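Local coordinates for major capsid protein (Faustovirus, PDB 5J7O) that forms trimeric double jelly-roll capsomers that probably assemble into the protein shell enclosing the genome of this large double-stranded DNA virus, at residues D199-T202 with A203-I207; G450-P453 with A454-A458; D493-P497 with V498-T502; V529-G533 with I534-A538. All blocks are in the same frame, centred on the assembly; numbering follows the deposited sequence.

Interaction 1 (D199-T202 with A203-I207); sequences DEYT and ALAAI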
loop_
_atom_site.group_PDB
_atom_site.type_symbol
_atom_site.label_atom_id
_atom_site.label_comp_id
_atom_site.label_asym_id
_atom_site.label_seq_id
_atom_site.Cartn_x
_atom_site.Cartn_y
_atom_site.Cartn_z
ATOM N N ASP B 199 -32.907 -10.226 -10.102
ATOM C CA ASP B 199 -31.984 -9.565 -9.191
ATOM C C ASP B 199 -31.505 -8.279 -9.844
ATOM O O ASP B 199 -31.397 -8.193 -11.070
ATOM C CB ASP B 199 -30.793 -10.459 -8.830
ATOM C CG ASP B 199 -29.958 -9.883 -7.702
ATOM O OD1 ASP B 199 -30.525 -9.156 -6.859
ATOM O OD2 ASP B 199 -28.739 -10.152 -7.659
ATOM N N GLU B 200 -31.218 -7.283 -9.010
ATOM C CA GLU B 200 -30.809 -5.979 -9.507
ATOM C C GLU B 200 -30.061 -5.232 -8.414
ATOM O O GLU B 200 -30.294 -5.452 -7.222
ATOM C CB GLU B 200 -32.014 -5.160 -9.977
ATOM C CG GLU B 200 -33.134 -5.091 -8.955
ATOM C CD GLU B 200 -34.220 -4.112 -9.344
ATOM O OE1 GLU B 200 -33.930 -3.176 -10.119
ATOM O OE2 GLU B 200 -35.365 -4.280 -8.873
ATOM N N TYR B 201 -29.162 -4.347 -8.837
ATOM C CA TYR B 201 -28.431 -3.489 -7.916
ATOM C C TYR B 201 -28.157 -2.159 -8.603
ATOM O O TYR B 201 -28.329 -2.015 -9.816
ATOM C CB TYR B 201 -27.129 -4.147 -7.441
ATOM C CG TYR B 201 -26.131 -4.448 -8.539
ATOM C CD1 TYR B 201 -25.232 -3.482 -8.974
ATOM C CD2 TYR B 201 -26.077 -5.703 -9.129
ATOM C CE1 TYR B 201 -24.319 -3.753 -9.973
ATOM C CE2 TYR B 201 -25.164 -5.984 -10.128
ATOM C CZ TYR B 201 -24.287 -5.006 -10.545
ATOM O OH TYR B 201 -23.376 -5.278 -11.539
ATOM N N THR B 202 -27.727 -1.183 -7.813
ATOM C CA THR B 202 -27.460 0.161 -8.302
ATOM C C THR B 202 -25.973 0.479 -8.154
ATOM O O THR B 202 -25.166 -0.373 -7.774
ATOM C CB THR B 202 -28.315 1.191 -7.559
ATOM O OG1 THR B 202 -27.895 1.264 -6.190
ATOM C CG2 THR B 202 -29.785 0.810 -7.612
ATOM N N ALA B 203 -25.617 1.727 -8.468
ATOM C CA ALA B 203 -24.265 2.198 -8.191
ATOM C C ALA B 203 -23.986 2.218 -6.696
ATOM O O ALA B 203 -22.828 2.117 -6.279
ATOM C CB ALA B 203 -24.061 3.591 -8.790
ATOM N N LEU B 204 -25.035 2.345 -5.879
ATOM C CA LEU B 204 -24.858 2.304 -4.431
ATOM C C LEU B 204 -24.347 0.943 -3.980
ATOM O O LEU B 204 -23.464 0.859 -3.118
ATOM C CB LEU B 204 -26.174 2.648 -3.738
ATOM C CG LEU B 204 -26.661 4.069 -4.008
ATOM C CD1 LEU B 204 -27.980 4.333 -3.315
ATOM C CD2 LEU B 204 -25.610 5.058 -3.551
ATOM N N ALA B 205 -24.886 -0.136 -4.548
ATOM C CA ALA B 205 -24.351 -1.459 -4.247
ATOM C C ALA B 205 -22.946 -1.620 -4.808
ATOM O O ALA B 205 -22.098 -2.280 -4.198
ATOM C CB ALA B 205 -25.278 -2.542 -4.796
ATOM N N ALA B 206 -22.678 -1.008 -5.965
ATOM C CA ALA B 206 -21.355 -1.115 -6.572
ATOM C C ALA B 206 -20.293 -0.440 -5.713
ATOM O O ALA B 206 -19.173 -0.949 -5.589
ATOM C CB ALA B 206 -21.372 -0.517 -7.978
ATOM N N ILE B 207 -20.619 0.706 -5.111
ATOM C CA ILE B 207 -19.632 1.369 -4.267
ATOM C C ILE B 207 -19.500 0.660 -2.923
ATOM O O ILE B 207 -18.438 0.715 -2.296
ATOM C CB ILE B 207 -19.963 2.861 -4.084
ATOM C CG1 ILE B 207 -21.250 3.049 -3.279
ATOM C CG2 ILE B 207 -20.073 3.542 -5.432
ATOM C CD1 ILE B 207 -21.528 4.489 -2.904
#
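Thr-202 caps the start of helix 203-212, its OG1 placed by a chi1 of 67° between the residue's own backbone nitrogen and carbonyl carbon, from where it reaches forward to the opening turn. In the preceding residue, Tyr-201 CB lies 3.6 Å from Ala-205 CB, an apolar contact beside the cap. Together they illustrate how the chain leaves a strand and enters a helix, here with the short segments turned 76° from one another. Thr-202 is the N-cap. Its OG1 accepts from Leu-204 N at 3.1 Å in a weak, bent bond, and the same oxygen lies 3.3 Å from Leu-204 CB. The backbone of the cap residue also takes part, since Thr-202 O accepts from Ala-206 N at 3.1 Å, the donor tilted 22° from the carbonyl plane. Beyond the turn, the Tyr-201 hydroxyl is bonded to Leu-300 N, and its ring meets Phe-301 edge-to-face. Leu-204 and Ala-205 pack on strands 415-428 and 607-620, which belong to another sheet than strand 196-202. Thr-202 OG1 also bonds Glu-423 OE1, on strand 415-428. The buried hydroxyl thus joins an amide of the first helical turn to the carboxylate of Glu-423, and the positive end of the helix dipole would be expected to ease the cost of placing that acidic group there.

Interaction 2 (G450-P453 with A454-A458); sequences GLRP and ANNIA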
loop_
_atom_site.group_PDB
_atom_site.type_symbol
_atom_site.label_atom_id
_atom_site.label_comp_id
_atom_site.label_asym_id
_atom_site.label_seq_id
_atom_site.Cartn_x
_atom_site.Cartn_y
_atom_site.Cartn_z
ATOM N N GLY B 450 -24.972 3.363 5.278
ATOM C CA GLY B 450 -24.325 4.653 5.156
ATOM C C GLY B 450 -25.344 5.768 5.215
ATOM O O GLY B 450 -26.529 5.569 4.930
ATOM N N LEU B 451 -24.862 6.950 5.599
ATOM C CA LEU B 451 -25.671 8.170 5.653
ATOM C C LEU B 451 -24.938 9.212 4.813
ATOM O O LEU B 451 -24.114 9.973 5.326
ATOM C CB LEU B 451 -25.885 8.634 7.094
ATOM C CG LEU B 451 -26.861 9.791 7.326
ATOM C CD1 LEU B 451 -28.245 9.451 6.797
ATOM C CD2 LEU B 451 -26.927 10.152 8.801
ATOM N N ARG B 452 -25.242 9.237 3.517
ATOM C CA ARG B 452 -24.483 10.036 2.565
ATOM C C ARG B 452 -25.088 11.428 2.444
ATOM O O ARG B 452 -26.286 11.545 2.149
ATOM C CB ARG B 452 -24.463 9.360 1.205
ATOM C CG ARG B 452 -23.901 10.223 0.091
ATOM C CD ARG B 452 -24.670 10.003 -1.199
ATOM N NE ARG B 452 -24.006 9.071 -2.102
ATOM C CZ ARG B 452 -24.564 8.578 -3.201
ATOM N NH1 ARG B 452 -25.804 8.921 -3.526
ATOM N NH2 ARG B 452 -23.887 7.741 -3.973
ATOM N N PRO B 453 -24.316 12.494 2.654
ATOM C CA PRO B 453 -24.864 13.846 2.488
ATOM C C PRO B 453 -25.334 14.073 1.060
ATOM O O PRO B 453 -24.671 13.677 0.097
ATOM C CB PRO B 453 -23.683 14.757 2.844
ATOM C CG PRO B 453 -22.754 13.898 3.642
ATOM C CD PRO B 453 -22.909 12.516 3.087
ATOM N N ALA B 454 -26.495 14.722 0.931
ATOM C CA ALA B 454 -27.072 14.960 -0.389
ATOM C C ALA B 454 -26.153 15.798 -1.267
ATOM O O ALA B 454 -26.175 15.660 -2.496
ATOM C CB ALA B 454 -28.435 15.637 -0.251
ATOM N N ASN B 455 -25.334 16.661 -0.660
ATOM C CA ASN B 455 -24.458 17.532 -1.435
ATOM C C ASN B 455 -23.353 16.764 -2.149
ATOM O O ASN B 455 -22.761 17.295 -3.094
ATOM C CB ASN B 455 -23.850 18.603 -0.527
ATOM C CG ASN B 455 -23.075 19.650 -1.302
ATOM O OD1 ASN B 455 -21.844 19.666 -1.289
ATOM N ND2 ASN B 455 -23.795 20.526 -1.993
ATOM N N ASN B 456 -23.066 15.529 -1.729
ATOM C CA ASN B 456 -22.026 14.747 -2.385
ATOM C C ASN B 456 -22.372 14.409 -3.830
ATOM O O ASN B 456 -21.463 14.136 -4.622
ATOM C CB ASN B 456 -21.760 13.464 -1.597
ATOM C CG ASN B 456 -21.136 13.734 -0.242
ATOM O OD1 ASN B 456 -21.212 14.847 0.279
ATOM N ND2 ASN B 456 -20.513 12.714 0.337
ATOM N N ILE B 457 -23.654 14.425 -4.192
ATOM C CA ILE B 457 -24.098 14.164 -5.554
ATOM C C ILE B 457 -24.770 15.380 -6.179
ATOM O O ILE B 457 -25.382 15.268 -7.241
ATOM C CB ILE B 457 -25.029 12.937 -5.612
ATOM C CG1 ILE B 457 -26.258 13.158 -4.730
ATOM C CG2 ILE B 457 -24.282 11.682 -5.188
ATOM C CD1 ILE B 457 -27.199 11.972 -4.690
ATOM N N ALA B 458 -24.664 16.544 -5.545
ATOM C CA ALA B 458 -25.295 17.750 -6.058
ATOM C C ALA B 458 -24.420 18.405 -7.119
ATOM O O ALA B 458 -23.198 18.493 -6.969
ATOM C CB ALA B 458 -25.568 18.735 -4.920
#
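Ala-454 follows Pro-453 directly and opens the 3-10 segment 454-456. Its backbone still bonds to Pro-606, so the pairing of strand 444-453 carries on to the point where the 3-10 turn begins. Asn-455 turns its amide outward, while its carbonyl oxygen is taken by Asn-461 ND2. At Asn-456 the 3-10 turn closes on the strand: Asn-456 N donates to Pro-453 O at 3.1 Å, approaching from well above the carbonyl plane. The side chain of Asn-456 has CG anti to its carbonyl carbon and beside its nitrogen (chi1 -67°), which folds the amide back across the proline ring. Asn-456 OD1 then sits 3.6 Å from Pro-453 CB, and Asn-456 ND2 lies 3.7 Å from Pro-453 CD. Ile-457 comes last and reaches further back, to Arg-452. That arginine bends at chi2 and chi3, bringing its guanidinium under the isoleucine; Ile-457 CG2 stands 3.5 Å above one face, offset toward the rim, and Ile-457 CD1 touches Arg-452 NH1 at 3.6 Å. The two side chains cross at about a right angle, and Trp-468 also touches the arginine. A methyl group over a guanidinium face is a van der Waals contact that spends no N-H. The Asn-456 amide, by contrast, is anchored by ND2 bonds to the carbonyl oxygens of His-470 and Thr-472, which fix its rotation and tie the 3-10 segment to a following loop.

Interaction 3 (D493-P497 with V498-T502); sequences DTVAP and VGSTT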
loop_
_atom_site.group_PDB
_atom_site.type_symbol
_atom_site.label_atom_id
_atom_site.label_comp_id
_atom_site.label_asym_id
_atom_site.label_seq_id
_atom_site.Cartn_x
_atom_site.Cartn_y
_atom_site.Cartn_z
ATOM N N ASP B 493 28.761 51.786 -2.094
ATOM C CA ASP B 493 30.010 51.062 -1.904
ATOM C C ASP B 493 31.025 51.812 -1.051
ATOM O O ASP B 493 32.142 51.315 -0.868
ATOM C CB ASP B 493 30.630 50.724 -3.263
ATOM C CG ASP B 493 30.033 49.472 -3.878
ATOM O OD1 ASP B 493 29.580 48.593 -3.114
ATOM O OD2 ASP B 493 30.019 49.365 -5.123
ATOM N N THR B 494 30.675 52.985 -0.525
ATOM C CA THR B 494 31.576 53.735 0.340
ATOM C C THR B 494 31.215 53.630 1.815
ATOM O O THR B 494 31.974 54.119 2.659
ATOM C CB THR B 494 31.603 55.214 -0.066
ATOM O OG1 THR B 494 30.414 55.864 0.400
ATOM C CG2 THR B 494 31.686 55.350 -1.579
ATOM N N VAL B 495 30.085 53.010 2.146
ATOM C CA VAL B 495 29.646 52.835 3.524
ATOM C C VAL B 495 29.465 51.345 3.786
ATOM O O VAL B 495 28.972 50.608 2.924
ATOM C CB VAL B 495 28.345 53.617 3.810
ATOM C CG1 VAL B 495 27.257 53.235 2.818
ATOM C CG2 VAL B 495 27.877 53.391 5.242
ATOM N N ALA B 496 29.883 50.903 4.968
ATOM C CA ALA B 496 29.783 49.494 5.314
ATOM C C ALA B 496 28.318 49.061 5.331
ATOM O O ALA B 496 27.454 49.809 5.805
ATOM C CB ALA B 496 30.428 49.226 6.673
ATOM N N PRO B 497 28.001 47.869 4.818
ATOM C CA PRO B 497 26.592 47.437 4.801
ATOM C C PRO B 497 26.001 47.228 6.185
ATOM O O PRO B 497 24.848 47.609 6.421
ATOM C CB PRO B 497 26.641 46.125 4.002
ATOM C CG PRO B 497 27.914 46.192 3.219
ATOM C CD PRO B 497 28.876 46.940 4.085
ATOM N N VAL B 498 26.762 46.634 7.107
ATOM C CA VAL B 498 26.222 46.255 8.409
ATOM C C VAL B 498 25.719 47.491 9.140
ATOM O O VAL B 498 26.471 48.445 9.374
ATOM C CB VAL B 498 27.277 45.508 9.232
ATOM C CG1 VAL B 498 26.783 45.295 10.655
ATOM C CG2 VAL B 498 27.617 44.178 8.579
ATOM N N GLY B 499 24.436 47.480 9.501
ATOM C CA GLY B 499 23.855 48.563 10.269
ATOM C C GLY B 499 23.537 49.814 9.488
ATOM O O GLY B 499 23.468 50.897 10.078
ATOM N N SER B 500 23.331 49.706 8.176
ATOM C CA SER B 500 23.076 50.861 7.328
ATOM C C SER B 500 21.804 50.646 6.522
ATOM O O SER B 500 21.489 49.526 6.114
ATOM C CB SER B 500 24.254 51.126 6.379
ATOM O OG SER B 500 23.954 52.167 5.466
ATOM N N THR B 501 21.073 51.740 6.293
ATOM C CA THR B 501 19.883 51.676 5.455
ATOM C C THR B 501 20.215 51.506 3.980
ATOM O O THR B 501 19.300 51.278 3.182
ATOM C CB THR B 501 19.022 52.929 5.647
ATOM O OG1 THR B 501 19.801 54.099 5.373
ATOM C CG2 THR B 501 18.487 52.996 7.072
ATOM N N THR B 502 21.488 51.624 3.596
ATOM C CA THR B 502 21.917 51.270 2.249
ATOM C C THR B 502 21.993 49.762 2.045
ATOM O O THR B 502 22.150 49.313 0.904
ATOM C CB THR B 502 23.280 51.899 1.946
ATOM O OG1 THR B 502 24.267 51.349 2.827
ATOM C CG2 THR B 502 23.225 53.408 2.140
#
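Val-495 meets Thr-502 across a loop whose core is a type II beta turn, running from Pro-497 to Ser-500 and joining strand 473-490 to strand 503-521 far out from the centre of the chain. The first shell is small. Val-495 CG1 touches Thr-502 OG1 at 3.5 Å and, more loosely, its methyl CG2, while Val-495 CG2 lies 4.1 Å from Ser-500 OG. Beside them Ala-496 O lies 3.5 Å from Ser-500 CB. The valine has CG1 between its backbone nitrogen and carbonyl carbon (chi1 55°), which directs that branch at the threonine. A second shell holds these groups in place. Ser-500 N donates to Pro-497 O at 3.1 Å, with the donor 36° out of the carbonyl plane, and so closes the turn. Val-498 and Gly-499 occupy its two corners; the glycine, with a phi of 77°, takes the positive-phi position that type II turns place third, where the lack of a side chain is an advantage. Past the turn, Ser-500 OG and Thr-502 OG1 are hydrogen-bonded at 2.8 Å, which links the two hydroxyls on the side where Val-495 packs. Farther out the trimer takes over. Ala-496 and Pro-497 pack on Gly-361 of the second subunit and Val-498 on its Leu-349, while Thr-502 rests on Asp-493 of the third. Within its own chain Lys-504 NZ bonds Thr-501 O, and Asp-493 OD1 forms a salt bridge with Lys-504 NZ of the second subunit.

Interaction 4 (V529-G533 with I534-A538); sequences VKAHG and IELYA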
loop_
_atom_site.group_PDB
_atom_site.type_symbol
_atom_site.label_atom_id
_atom_site.label_comp_id
_atom_site.label_asym_id
_atom_site.label_seq_id
_atom_site.Cartn_x
_atom_site.Cartn_y
_atom_site.Cartn_z
ATOM N N VAL B 529 -29.921 -1.916 15.842
ATOM C CA VAL B 529 -30.699 -2.787 14.967
ATOM C C VAL B 529 -31.777 -3.463 15.802
ATOM O O VAL B 529 -31.469 -4.242 16.713
ATOM C CB VAL B 529 -29.814 -3.827 14.262
ATOM C CG1 VAL B 529 -30.663 -4.734 13.395
ATOM C CG2 VAL B 529 -28.745 -3.132 13.429
ATOM N N LYS B 530 -33.037 -3.171 15.483
ATOM C CA LYS B 530 -34.184 -3.672 16.230
ATOM C C LYS B 530 -35.174 -4.284 15.250
ATOM O O LYS B 530 -35.628 -3.606 14.322
ATOM C CB LYS B 530 -34.843 -2.547 17.034
ATOM C CG LYS B 530 -36.089 -2.954 17.794
ATOM C CD LYS B 530 -36.711 -1.752 18.482
ATOM C CE LYS B 530 -37.929 -2.145 19.295
ATOM N NZ LYS B 530 -38.519 -0.973 20.000
ATOM N N ALA B 531 -35.509 -5.556 15.457
ATOM C CA ALA B 531 -36.382 -6.284 14.544
ATOM C C ALA B 531 -37.386 -7.103 15.339
ATOM O O ALA B 531 -36.995 -7.892 16.205
ATOM C CB ALA B 531 -35.572 -7.197 13.617
ATOM N N HIS B 532 -38.672 -6.923 15.029
ATOM C CA HIS B 532 -39.760 -7.626 15.713
ATOM C C HIS B 532 -39.706 -7.375 17.219
ATOM O O HIS B 532 -39.922 -8.282 18.027
ATOM C CB HIS B 532 -39.730 -9.125 15.403
ATOM C CG HIS B 532 -41.059 -9.802 15.521
ATOM N ND1 HIS B 532 -42.136 -9.479 14.722
ATOM C CD2 HIS B 532 -41.483 -10.799 16.336
ATOM C CE1 HIS B 532 -43.166 -10.240 15.044
ATOM N NE2 HIS B 532 -42.796 -11.049 16.021
ATOM N N GLY B 533 -39.408 -6.133 17.596
ATOM C CA GLY B 533 -39.261 -5.785 18.999
ATOM C C GLY B 533 -38.137 -6.511 19.696
ATOM O O GLY B 533 -38.219 -6.763 20.902
ATOM N N ILE B 534 -37.083 -6.860 18.964
ATOM C CA ILE B 534 -35.969 -7.629 19.498
ATOM C C ILE B 534 -34.671 -6.939 19.108
ATOM O O ILE B 534 -34.507 -6.501 17.964
ATOM C CB ILE B 534 -36.001 -9.087 18.993
ATOM C CG1 ILE B 534 -37.178 -9.826 19.631
ATOM C CG2 ILE B 534 -34.684 -9.795 19.281
ATOM C CD1 ILE B 534 -37.518 -11.132 18.969
ATOM N N GLU B 535 -33.758 -6.830 20.067
ATOM C CA GLU B 535 -32.480 -6.161 19.858
ATOM C C GLU B 535 -31.492 -7.162 19.270
ATOM O O GLU B 535 -31.065 -8.098 19.952
ATOM C CB GLU B 535 -31.964 -5.581 21.171
ATOM C CG GLU B 535 -31.025 -4.402 21.006
ATOM C CD GLU B 535 -30.650 -3.777 22.334
ATOM O OE1 GLU B 535 -29.976 -4.452 23.141
ATOM O OE2 GLU B 535 -31.041 -2.617 22.577
ATOM N N LEU B 536 -31.145 -6.974 17.999
ATOM C CA LEU B 536 -30.070 -7.739 17.385
ATOM C C LEU B 536 -28.736 -7.019 17.496
ATOM O O LEU B 536 -27.683 -7.668 17.524
ATOM C CB LEU B 536 -30.400 -8.020 15.917
ATOM C CG LEU B 536 -31.785 -8.637 15.711
ATOM C CD1 LEU B 536 -32.089 -8.821 14.236
ATOM C CD2 LEU B 536 -31.893 -9.961 16.455
ATOM N N TYR B 537 -28.768 -5.691 17.564
ATOM C CA TYR B 537 -27.600 -4.876 17.868
ATOM C C TYR B 537 -28.046 -3.746 18.777
ATOM O O TYR B 537 -28.933 -2.970 18.410
ATOM C CB TYR B 537 -26.956 -4.312 16.599
ATOM C CG TYR B 537 -26.027 -5.266 15.893
ATOM C CD1 TYR B 537 -24.725 -5.454 16.339
ATOM C CD2 TYR B 537 -26.444 -5.972 14.774
ATOM C CE1 TYR B 537 -23.868 -6.324 15.695
ATOM C CE2 TYR B 537 -25.595 -6.843 14.122
ATOM C CZ TYR B 537 -24.308 -7.015 14.586
ATOM O OH TYR B 537 -23.460 -7.883 13.940
ATOM N N ALA B 538 -27.441 -3.655 19.957
ATOM C CA ALA B 538 -27.692 -2.519 20.826
ATOM C C ALA B 538 -27.124 -1.250 20.191
ATOM O O ALA B 538 -26.493 -1.276 19.130
ATOM C CB ALA B 538 -27.092 -2.763 22.208
#
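A classic beta bulge interrupts the hairpin of strands 526-531 and 534-541, with Leu-536 and Tyr-537 both set opposite Val-529. The valine oxygen serves both residues: Tyr-537 N donates to Val-529 O at 3.2 Å on a lone pair in the carbonyl plane, and Leu-536 N reaches Val-529 O at 3.0 Å from a tilt of 24°. In return Val-529 N donates to Tyr-537 O at 2.9 Å. The side chains of Val-529 and Tyr-537 lie alongside one another and point the same way, CB to CB 3.7 Å, while valine CG2 approaches the ring obliquely. Leu-536 packs against two residues of the facing strand, its CB 4.2 Å from Val-529 CG1 and its CD1 3.9 Å from Ala-531 CB. Near the loop, Ala-531 N donates to Ile-534 O at 2.9 Å, and His-532 and Gly-533, both with positive phi, make the reversal. Tyr-537 OH bonds Asn-570 O and its ring meets Tyr-545 edge-to-face; the residue also packs on Tyr-73 of the second subunit. Because one carbonyl accepts two amides, the extra residue is absorbed with both N-H groups bonded, just where the chain turns its corner.

Four local contacts show one chain changing direction in different surroundings. Interaction 1 is buried, interaction 2 partly so, each where a strand gives way to a helix or a 3-10 turn, and they meet: Leu-204 of the first packs on the Arg-452 guanidinium of the second, and both lean on strand 607-620. Yet one rests on an N-cap, the other on the packing of an asparagine amide on a proline ring. Interaction 4, about 11 Å from interaction 2 at the nearest atoms, is partly buried and carried by strand pairing. Interaction 3 stands apart at the surface, its centre about 83 Å from that of interaction 4, its turn residues packed on the second subunit, which interaction 4 also touches, and its hydroxyl pair an internal bond.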